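Long-range contact in aminopeptidase N family protein (Idiomarina loihiensis L2TR, PDB 4FGM), which probably acts as a zinc-dependent aminopeptidase of the M61 family, removing residues from the N-terminal ends of peptides: residues E56-S61 against S77-T82. Sequence-based numbering, arbitrary orientation.
Sequences ESNGLS and SKHPVT
Glu56 and Thr82 form an antiparallel hydrogen-bonded pair that joins a beta hairpin, strands 53-57 and 60-68, to the start of strand 81-91 in the N-terminal beta domain of this M61-type peptidase. Both bonds of the pair, Glu56 N to Thr82 O and Thr82 N to Glu56 O, are 3.0 Å long. The first is somewhat bent, whereas the second is straight at 179°. Their side chains run side by side, with Glu56 CG 3.9 Å from Thr82 CB, and beyond them Glu56 OE2 is hydrogen-bonded to His84 NE2.

The tightly packed part centres on buried Ser57. With OG anti to the backbone N, its hydroxyl donates to Pro80 O at 2.7 Å, arriving 43° above the carbonyl plane. Ser77 OG lies 2.8 Å from Ser57 OG and can hydrogen-bond to it, although its proton is not settled, because His79 O is also within reach. Val81 lies beside this group, CG2 at 3.6 Å from Ser57 OG, while the Val81 backbone is hydrogen-bonded to that of Ile22 on strand 15-22.

The solvent side is looser. The type I' turn from Ser57 to Leu60 is closed by reciprocal backbone bonds between these two residues. Beyond Ser57, exposed Asn58 of the turn meets partly exposed His79: its amide stacks on one face of the ring, the planes 26° apart and CG 3.4 Å above the ring, offset toward the rim. Asn58 ND2 is nearest His79 CE1, and Asn58 CB lies 3.3 Å from His79 ND1.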
loop_
_atom_site.group_PDB
_atom_site.type_symbol
_atom_site.label_atom_id
_atom_site.label_comp_id
_atom_site.label_asym_id
_atom_site.label_seq_id
_atom_site.Cartn_x
_atom_site.Cartn_y
_atom_site.Cartn_z
ATOM N N GLU A 56 -19.910 31.605 -11.785
ATOM C CA GLU A 56 -20.170 33.025 -11.949
ATOM C C GLU A 56 -19.144 33.640 -12.880
ATOM O O GLU A 56 -17.999 33.188 -12.950
ATOM C CB GLU A 56 -20.124 33.741 -10.597
ATOM C CG GLU A 56 -18.724 33.880 -10.030
ATOM C CD GLU A 56 -18.661 34.825 -8.851
ATOM O OE1 GLU A 56 -19.181 35.955 -8.968
ATOM O OE2 GLU A 56 -18.078 34.446 -7.815
ATOM N N SER A 57 -19.567 34.666 -13.605
ATOM C CA SER A 57 -18.682 35.353 -14.525
ATOM C C SER A 57 -19.158 36.778 -14.712
ATOM O O SER A 57 -20.350 37.031 -14.881
ATOM C CB SER A 57 -18.645 34.637 -15.876
ATOM O OG SER A 57 -17.594 35.150 -16.678
ATOM N N ASN A 58 -18.211 37.707 -14.654
ATOM C CA ASN A 58 -18.502 39.118 -14.828
ATOM C C ASN A 58 -19.628 39.584 -13.913
ATOM O O ASN A 58 -20.539 40.288 -14.346
ATOM C CB ASN A 58 -18.858 39.390 -16.291
ATOM C CG ASN A 58 -18.664 40.843 -16.680
ATOM O OD1 ASN A 58 -17.699 41.491 -16.259
ATOM N ND2 ASN A 58 -19.569 41.357 -17.508
ATOM N N GLY A 59 -19.558 39.169 -12.648
ATOM C CA GLY A 59 -20.546 39.572 -11.665
ATOM C C GLY A 59 -21.928 38.975 -11.786
ATOM O O GLY A 59 -22.830 39.361 -11.047
ATOM N N LEU A 60 -22.103 38.030 -12.702
ATOM C CA LEU A 60 -23.409 37.399 -12.894
ATOM C C LEU A 60 -23.296 35.895 -12.743
ATOM O O LEU A 60 -22.277 35.305 -13.110
ATOM C CB LEU A 60 -23.957 37.730 -14.288
ATOM C CG LEU A 60 -24.168 39.219 -14.576
ATOM C CD1 LEU A 60 -24.556 39.426 -16.029
ATOM C CD2 LEU A 60 -25.240 39.756 -13.640
ATOM N N SER A 61 -24.332 35.268 -12.200
ATOM C CA SER A 61 -24.292 33.821 -12.046
ATOM C C SER A 61 -24.190 33.251 -13.449
ATOM O O SER A 61 -24.781 33.783 -14.389
ATOM C CB SER A 61 -25.558 33.299 -11.358
ATOM O OG SER A 61 -26.687 33.422 -12.198
ATOM N N SER A 77 -18.804 32.108 -22.044
ATOM C CA SER A 77 -18.515 33.387 -21.421
ATOM C C SER A 77 -17.289 34.029 -22.045
ATOM O O SER A 77 -16.317 33.346 -22.351
ATOM C CB SER A 77 -18.301 33.219 -19.919
ATOM O OG SER A 77 -17.953 34.464 -19.327
ATOM N N LYS A 78 -17.350 35.344 -22.241
ATOM C CA LYS A 78 -16.243 36.098 -22.824
ATOM C C LYS A 78 -15.265 36.494 -21.731
ATOM O O LYS A 78 -14.141 36.906 -22.008
ATOM C CB LYS A 78 -16.761 37.371 -23.495
ATOM C CG LYS A 78 -17.571 37.154 -24.761
ATOM C CD LYS A 78 -18.326 38.426 -25.130
ATOM C CE LYS A 78 -18.816 38.394 -26.574
ATOM N NZ LYS A 78 -19.591 37.161 -26.896
ATOM N N HIS A 79 -15.705 36.363 -20.485
ATOM C CA HIS A 79 -14.887 36.730 -19.337
ATOM C C HIS A 79 -14.401 35.547 -18.511
ATOM O O HIS A 79 -14.864 34.411 -18.682
ATOM C CB HIS A 79 -15.677 37.650 -18.410
ATOM C CG HIS A 79 -16.346 38.788 -19.114
ATOM N ND1 HIS A 79 -17.701 38.817 -19.350
ATOM C CD2 HIS A 79 -15.842 39.931 -19.634
ATOM C CE1 HIS A 79 -18.008 39.936 -19.988
ATOM N NE2 HIS A 79 -16.899 40.626 -20.172
ATOM N N PRO A 80 -13.449 35.804 -17.600
ATOM C CA PRO A 80 -12.908 34.756 -16.732
ATOM C C PRO A 80 -14.089 34.167 -15.957
ATOM O O PRO A 80 -15.064 34.868 -15.681
ATOM C CB PRO A 80 -11.961 35.528 -15.814
ATOM C CG PRO A 80 -11.484 36.650 -16.675
ATOM C CD PRO A 80 -12.743 37.084 -17.389
ATOM N N VAL A 81 -14.013 32.888 -15.613
ATOM C CA VAL A 81 -15.091 32.256 -14.863
ATOM C C VAL A 81 -14.573 31.683 -13.549
ATOM O O VAL A 81 -13.449 31.169 -13.469
ATOM C CB VAL A 81 -15.760 31.121 -15.682
ATOM C CG1 VAL A 81 -16.761 30.368 -14.817
ATOM C CG2 VAL A 81 -16.470 31.703 -16.902
ATOM N N THR A 82 -15.398 31.799 -12.515
ATOM C CA THR A 82 -15.071 31.289 -11.193
ATOM C C THR A 82 -16.119 30.241 -10.824
ATOM O O THR A 82 -17.318 30.505 -10.864
ATOM C CB THR A 82 -15.080 32.415 -10.133
ATOM O OG1 THR A 82 -14.132 33.421 -10.500
ATOM C CG2 THR A 82 -14.698 31.863 -8.762
#